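Guanine nucleotide exchange factor SRM1 (Saccharomyces cerevisiae, PDB 3OF7) promotes exchange of GDP for GTP on the small GTPases GSP1 and GSP2, binds chromatin and controls RNA metabolism and nuclear transport. Local coordinates at residues I12-Y23 and K203-P211; G37-P46 and L126-A134. All coordinates share one frame; numbering follows the deposited sequence. Where two conformers were deposited one is given.

Both contacts belong to the seven-bladed RCC1-type beta-propeller, but they join different parts of it. Contact 1 lays the N-terminal segment 12-23 against strand 206-211, an outermost strand of its four-stranded sheet. Contact 2 joins the loop 37-46 of the first RCC1 repeat to the short, weakly bonded helical turn in 126-134 of the second. Both are partly buried, but contact 1 lies nearer the centre of the chain, about 16 Å from it centre to centre against about 20 Å, and the two centres are about 31 Å apart. Side-chain amides and tyrosine rings carry contact 1, whereas contact 2, with three glycines in its loop, relies more on backbone groups, a cysteine sulfur and proline rings.

Contact 1 (I12-Y23 and K203-P211); sequences IINAQEDYKHMY and KYNIVQLAP
Tyr19 and Gln208 form the close-packed middle of this contact. CB of Gln208 stands 4.1 Å from the centroid of the Tyr19 ring and only 3° off its normal, a CH-pi contact over one face. Farther along the Gln208 side chain, the amide plane is inclined 22° to the ring, and OE1 of Gln208 comes within 3.5 Å of CE2 of Tyr19. CB of Asp18 lies over the opposite face, toward the rim. With CG of Gln208 opposite the backbone N (chi1 -163°) and the chain extended beyond it, NE2 reaches the hydroxyl of Tyr23. This is a nearly straight hydrogen bond of 2.9 Å from Gln208 NE2 to Tyr23 OH, with the oxygen in the amide plane.

Val207 fills the neighbouring place: its CG2 meets CE1 of Tyr19 at 3.6 Å and also touches CB of Asn14. Alongside, Gln16 passes its CG over CA of Val207 and donates from NE2 to Ile206 O at 3.0 Å, nearly along the C=O axis. Toward the chain start the packing thins to Ile12, whose CG1 lies 4.0 Å from CE2 of Tyr204; both residues are partly exposed.

Strand 206-211 has a classic beta bulge at Val207 and Gln208, both facing Leu219. The polar ends are also held from outside: Gln208 OE1 by Ile262 N, Tyr19 OH by Lys260 O, and Gln16 NE2 by Phe164 O. The buried amide of Gln208 thus has partners for both oxygen and nitrogen, which fixes its rotation and ties the N-terminal segment to neighbouring strands through directional bonds as well as apolar packing.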
# COMPACT_ATOMS: atom_id res chain seq x y z
N ILE A 12 -18.06 5.63 19.57
CA ILE A 12 -16.67 5.25 19.31
C ILE A 12 -16.50 3.73 19.25
O ILE A 12 -16.80 3.02 20.22
CB ILE A 12 -15.70 5.87 20.33
CG1 ILE A 12 -15.68 7.39 20.19
CG2 ILE A 12 -14.28 5.31 20.17
CD1 ILE A 12 -14.88 8.12 21.26
N ILE A 13 -16.02 3.23 18.11
CA ILE A 13 -15.73 1.81 17.96
C ILE A 13 -14.26 1.54 17.62
O ILE A 13 -13.79 0.41 17.74
CB ILE A 13 -16.67 1.13 16.91
CG1 ILE A 13 -16.56 1.80 15.53
CG2 ILE A 13 -18.12 1.12 17.42
CD1 ILE A 13 -17.16 1.00 14.39
N ASN A 14 -13.54 2.59 17.20
CA ASN A 14 -12.13 2.47 16.80
C ASN A 14 -11.18 3.36 17.59
O ASN A 14 -11.51 4.50 17.90
CB ASN A 14 -11.96 2.83 15.31
CG ASN A 14 -12.83 1.99 14.40
OD1 ASN A 14 -12.94 0.78 14.57
ND2 ASN A 14 -13.45 2.64 13.43
N ALA A 15 -10.00 2.84 17.88
CA ALA A 15 -8.91 3.65 18.44
C ALA A 15 -7.66 3.53 17.57
O ALA A 15 -7.44 2.50 16.93
CB ALA A 15 -8.61 3.22 19.88
N GLN A 16 -6.84 4.59 17.55
CA GLN A 16 -5.59 4.59 16.78
C GLN A 16 -4.69 3.42 17.19
O GLN A 16 -4.03 2.82 16.34
CB GLN A 16 -4.85 5.92 16.93
CG GLN A 16 -5.41 7.05 16.07
CD GLN A 16 -4.59 8.32 16.18
OE1 GLN A 16 -3.63 8.40 16.96
NE2 GLN A 16 -4.95 9.33 15.39
N GLU A 17 -4.69 3.10 18.48
CA GLU A 17 -4.00 1.92 19.02
C GLU A 17 -4.34 0.60 18.32
O GLU A 17 -3.49 -0.29 18.23
CB GLU A 17 -4.28 1.79 20.53
N ASP A 18 -5.57 0.47 17.82
CA ASP A 18 -6.01 -0.78 17.16
C ASP A 18 -5.20 -1.11 15.91
O ASP A 18 -5.19 -2.25 15.46
CB ASP A 18 -7.48 -0.71 16.76
CG ASP A 18 -8.41 -0.39 17.92
OD1 ASP A 18 -7.99 -0.46 19.10
OD2 ASP A 18 -9.58 -0.07 17.65
N TYR A 19 -4.54 -0.10 15.34
CA TYR A 19 -3.85 -0.22 14.04
C TYR A 19 -2.32 -0.19 14.15
O TYR A 19 -1.62 -0.50 13.18
CB TYR A 19 -4.32 0.89 13.08
CG TYR A 19 -5.83 0.97 13.01
CD1 TYR A 19 -6.53 1.89 13.78
CD2 TYR A 19 -6.56 0.09 12.20
CE1 TYR A 19 -7.92 1.95 13.75
CE2 TYR A 19 -7.95 0.14 12.14
CZ TYR A 19 -8.62 1.08 12.93
OH TYR A 19 -9.99 1.14 12.90
N LYS A 20 -1.80 0.18 15.32
CA LYS A 20 -0.36 0.41 15.45
C LYS A 20 0.51 -0.80 15.11
O LYS A 20 1.58 -0.62 14.53
CB LYS A 20 0.02 1.05 16.80
CG LYS A 20 0.05 0.13 18.01
CD LYS A 20 0.76 0.82 19.19
CE LYS A 20 1.10 -0.17 20.29
NZ LYS A 20 1.58 0.51 21.53
N HIS A 21 0.06 -2.01 15.43
CA HIS A 21 0.81 -3.22 15.09
C HIS A 21 1.04 -3.38 13.59
O HIS A 21 2.05 -3.95 13.17
CB HIS A 21 0.13 -4.47 15.66
N MET A 22 0.11 -2.88 12.77
CA MET A 22 0.24 -2.95 11.32
C MET A 22 1.26 -1.96 10.78
O MET A 22 1.88 -2.22 9.74
CB MET A 22 -1.10 -2.69 10.63
CG MET A 22 -2.12 -3.82 10.76
SD MET A 22 -3.54 -3.51 9.69
CE MET A 22 -4.21 -2.06 10.47
N TYR A 23 1.44 -0.84 11.47
CA TYR A 23 2.22 0.26 10.89
C TYR A 23 3.55 0.56 11.55
O TYR A 23 4.50 0.92 10.85
CB TYR A 23 1.37 1.54 10.82
CG TYR A 23 0.11 1.35 10.02
CD1 TYR A 23 0.16 0.91 8.69
CD2 TYR A 23 -1.15 1.60 10.58
CE1 TYR A 23 -1.00 0.73 7.95
CE2 TYR A 23 -2.32 1.42 9.83
CZ TYR A 23 -2.23 0.99 8.53
OH TYR A 23 -3.38 0.82 7.79
N LYS A 203 -16.35 15.05 13.42
CA LYS A 203 -16.47 15.34 14.85
C LYS A 203 -15.65 14.34 15.67
O LYS A 203 -15.51 14.48 16.88
CB LYS A 203 -17.94 15.29 15.28
CG LYS A 203 -18.84 16.31 14.57
N TYR A 204 -15.11 13.34 14.98
CA TYR A 204 -14.30 12.30 15.62
C TYR A 204 -12.88 12.33 15.09
O TYR A 204 -12.62 12.86 14.01
CB TYR A 204 -14.93 10.92 15.37
CG TYR A 204 -16.27 10.76 16.02
CD1 TYR A 204 -17.44 11.14 15.36
CD2 TYR A 204 -16.38 10.24 17.31
CE1 TYR A 204 -18.69 11.00 15.96
CE2 TYR A 204 -17.63 10.09 17.92
CZ TYR A 204 -18.77 10.47 17.24
OH TYR A 204 -20.00 10.33 17.84
N ASN A 205 -11.95 11.78 15.86
CA ASN A 205 -10.56 11.68 15.44
C ASN A 205 -10.43 10.69 14.28
O ASN A 205 -11.10 9.66 14.25
CB ASN A 205 -9.67 11.22 16.59
CG ASN A 205 -9.29 12.36 17.54
OD1 ASN A 205 -9.73 13.50 17.39
ND2 ASN A 205 -8.46 12.04 18.52
N ILE A 206 -9.55 11.01 13.34
CA ILE A 206 -9.18 10.07 12.29
C ILE A 206 -8.26 9.01 12.90
O ILE A 206 -7.34 9.35 13.65
CB ILE A 206 -8.51 10.79 11.10
CG1 ILE A 206 -9.44 11.88 10.54
CG2 ILE A 206 -8.09 9.77 10.01
CD1 ILE A 206 -10.88 11.39 10.24
N VAL A 207 -8.52 7.74 12.59
CA VAL A 207 -7.78 6.62 13.18
C VAL A 207 -6.96 5.80 12.18
O VAL A 207 -6.01 5.11 12.56
CB VAL A 207 -8.73 5.68 13.98
CG1 VAL A 207 -9.45 6.46 15.09
CG2 VAL A 207 -9.74 4.97 13.05
N GLN A 208 -7.32 5.88 10.90
CA GLN A 208 -6.65 5.07 9.87
C GLN A 208 -6.73 5.70 8.48
O GLN A 208 -7.72 6.34 8.13
CB GLN A 208 -7.24 3.66 9.81
CG GLN A 208 -6.33 2.66 9.08
CD GLN A 208 -7.04 1.39 8.68
OE1 GLN A 208 -8.25 1.25 8.82
NE2 GLN A 208 -6.26 0.44 8.17
N LEU A 209 -5.67 5.49 7.70
CA LEU A 209 -5.59 5.95 6.31
C LEU A 209 -5.56 4.77 5.36
O LEU A 209 -5.10 3.69 5.72
CB LEU A 209 -4.34 6.81 6.11
CG LEU A 209 -3.98 7.87 7.15
CD1 LEU A 209 -2.62 8.49 6.85
CD2 LEU A 209 -5.05 8.96 7.22
N ALA A 210 -6.06 4.97 4.13
CA ALA A 210 -5.87 3.98 3.06
C ALA A 210 -5.65 4.69 1.71
O ALA A 210 -6.62 5.19 1.12
CB ALA A 210 -7.06 3.02 2.98
N PRO A 211 -4.39 4.75 1.24
CA PRO A 211 -4.08 5.43 -0.01
C PRO A 211 -4.37 4.60 -1.26
O PRO A 211 -4.13 3.39 -1.28
CB PRO A 211 -2.58 5.70 0.09
CG PRO A 211 -2.06 4.60 0.98
CD PRO A 211 -3.17 4.30 1.95

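Contact 2 (G37-P46 and L126-A134); sequences GSMCELGLGP and LNELESTPA
Ser131 O is approached by Gly43 and Gly45 of the loop. Gly45 N donates to Ser131 O at 2.9 Å from above the carbonyl plane, and CA of Gly43 makes a CA-H...O contact with Ser131 O at 3.0 Å. Nearby, CD of Pro133 packs 3.2 Å from Gly43 O. At the other end Leu126 N donates to Pro46 O at 2.9 Å, in the carbonyl plane and on a lone pair.

To one side of these bonds the sulfur of Cys40 rests against the helical turn, touching CB of Ser131 at 3.7 Å and CB of Leu126 and Glu130. Set between its own backbone N and carbonyl carbon (chi1 64°), the hydroxyl of Ser131 turns back to donate to Asn127 O at 2.8 Å. Ser131 N and OG grip that carbonyl from opposite faces of its plane. CG of Pro46 lies alongside CG of Glu128, 3.7 Å away.

The short, weakly bonded helix 128-131 leads into strand 134-135, an outermost strand of a sheet begun in the first repeat, while Glu130 OE1 accepts from Asn94 N. Loop 37-46 runs between strands 30-34 and 52-53, with Leu42 touching Phe443 of strand 443-450.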
# COMPACT_ATOMS: atom_id res chain seq x y z
N GLY A 37 13.93 2.30 -10.39
CA GLY A 37 13.90 3.62 -9.78
C GLY A 37 14.23 4.72 -10.77
O GLY A 37 14.98 5.65 -10.44
N SER A 38 13.67 4.63 -11.97
CA SER A 38 13.93 5.61 -13.04
C SER A 38 13.42 7.01 -12.68
O SER A 38 13.83 8.01 -13.28
CB SER A 38 13.32 5.13 -14.37
OG SER A 38 11.90 5.20 -14.33
N MET A 39 12.52 7.07 -11.69
CA MET A 39 11.94 8.33 -11.22
C MET A 39 12.35 8.58 -9.76
O MET A 39 11.64 9.26 -9.01
CB MET A 39 10.41 8.32 -11.40
CG MET A 39 9.94 8.40 -12.86
SD MET A 39 8.15 8.22 -13.14
CE MET A 39 7.92 6.48 -12.76
N CYS A 40 13.49 8.02 -9.37
CA CYS A 40 14.09 8.17 -8.02
C CYS A 40 13.44 7.33 -6.92
O CYS A 40 13.74 7.52 -5.74
CB CYS A 40 14.17 9.65 -7.60
SG CYS A 40 15.22 10.66 -8.70
N GLU A 41 12.58 6.38 -7.31
CA GLU A 41 11.76 5.62 -6.33
C GLU A 41 12.57 4.79 -5.33
O GLU A 41 12.10 4.55 -4.20
CB GLU A 41 10.78 4.68 -7.03
CG GLU A 41 9.80 5.33 -7.97
CD GLU A 41 10.24 5.18 -9.41
OE1 GLU A 41 11.40 5.53 -9.72
OE2 GLU A 41 9.42 4.72 -10.23
N LEU A 42 13.74 4.33 -5.75
CA LEU A 42 14.52 3.39 -4.93
C LEU A 42 15.20 4.06 -3.75
O LEU A 42 15.51 3.40 -2.76
CB LEU A 42 15.56 2.64 -5.78
CG LEU A 42 15.04 1.70 -6.86
CD1 LEU A 42 16.21 1.05 -7.62
CD2 LEU A 42 14.12 0.63 -6.28
N GLY A 43 15.43 5.37 -3.84
CA GLY A 43 16.10 6.09 -2.76
C GLY A 43 17.48 5.55 -2.47
O GLY A 43 17.93 5.55 -1.33
N LEU A 44 18.15 5.07 -3.51
CA LEU A 44 19.51 4.55 -3.38
C LEU A 44 20.53 5.54 -3.97
O LEU A 44 21.66 5.17 -4.29
CB LEU A 44 19.63 3.16 -4.00
CG LEU A 44 18.90 2.03 -3.25
CD1 LEU A 44 18.83 0.77 -4.11
CD2 LEU A 44 19.53 1.73 -1.90
N GLY A 45 20.12 6.80 -4.09
CA GLY A 45 21.00 7.85 -4.58
C GLY A 45 21.01 7.99 -6.10
O GLY A 45 20.29 7.26 -6.80
N PRO A 46 21.83 8.92 -6.60
CA PRO A 46 21.79 9.42 -7.99
C PRO A 46 22.43 8.54 -9.06
O PRO A 46 22.14 8.74 -10.24
CB PRO A 46 22.54 10.75 -7.90
CG PRO A 46 23.47 10.59 -6.76
CD PRO A 46 22.74 9.72 -5.76
N LEU A 126 20.42 10.46 -11.77
CA LEU A 126 19.18 10.91 -11.14
C LEU A 126 19.39 12.20 -10.34
O LEU A 126 20.52 12.50 -9.94
CB LEU A 126 18.63 9.82 -10.21
CG LEU A 126 18.28 8.46 -10.82
CD1 LEU A 126 17.83 7.50 -9.72
CD2 LEU A 126 17.20 8.60 -11.89
N ASN A 127 18.31 12.95 -10.13
CA ASN A 127 18.36 14.12 -9.25
C ASN A 127 18.80 13.64 -7.86
O ASN A 127 18.21 12.70 -7.30
CB ASN A 127 16.97 14.79 -9.21
CG ASN A 127 16.95 16.11 -8.43
OD1 ASN A 127 16.85 17.19 -9.02
ND2 ASN A 127 17.02 16.02 -7.11
N GLU A 128 19.86 14.25 -7.33
CA GLU A 128 20.47 13.76 -6.08
C GLU A 128 19.56 13.94 -4.87
O GLU A 128 19.48 13.05 -4.02
CB GLU A 128 21.83 14.41 -5.82
CG GLU A 128 22.69 13.60 -4.84
CD GLU A 128 23.94 14.34 -4.37
OE1 GLU A 128 24.58 15.02 -5.19
OE2 GLU A 128 24.27 14.21 -3.17
N LEU A 129 18.90 15.09 -4.79
CA LEU A 129 18.02 15.36 -3.66
C LEU A 129 16.80 14.43 -3.63
O LEU A 129 16.40 13.97 -2.56
CB LEU A 129 17.63 16.84 -3.63
CG LEU A 129 18.80 17.81 -3.34
CD1 LEU A 129 18.38 19.25 -3.57
CD2 LEU A 129 19.34 17.61 -1.92
N GLU A 130 16.23 14.14 -4.80
CA GLU A 130 15.03 13.30 -4.90
C GLU A 130 15.34 11.83 -4.67
O GLU A 130 14.54 11.11 -4.06
CB GLU A 130 14.35 13.46 -6.26
CG GLU A 130 13.64 14.78 -6.46
CD GLU A 130 13.16 14.97 -7.89
OE1 GLU A 130 12.12 14.38 -8.27
OE2 GLU A 130 13.81 15.73 -8.64
N SER A 131 16.49 11.38 -5.17
CA SER A 131 16.89 9.97 -5.05
C SER A 131 17.57 9.65 -3.71
O SER A 131 17.87 8.48 -3.43
CB SER A 131 17.77 9.56 -6.23
OG SER A 131 18.99 10.28 -6.24
N THR A 132 17.81 10.67 -2.89
CA THR A 132 18.43 10.47 -1.59
C THR A 132 17.41 10.75 -0.49
O THR A 132 16.91 11.88 -0.38
CB THR A 132 19.70 11.34 -1.39
OG1 THR A 132 20.63 11.07 -2.45
CG2 THR A 132 20.37 11.04 -0.04
N PRO A 133 17.08 9.72 0.32
CA PRO A 133 16.17 9.89 1.44
C PRO A 133 16.66 10.99 2.36
O PRO A 133 17.84 11.02 2.69
CB PRO A 133 16.24 8.54 2.16
CG PRO A 133 16.54 7.58 1.08
CD PRO A 133 17.50 8.31 0.17
N ALA A 134 15.76 11.87 2.75
CA ALA A 134 16.09 12.96 3.67
C ALA A 134 14.85 13.37 4.44
O ALA A 134 13.72 13.10 4.01
CB ALA A 134 16.69 14.16 2.90
O HOH W 1 11.95 11.97 -10.51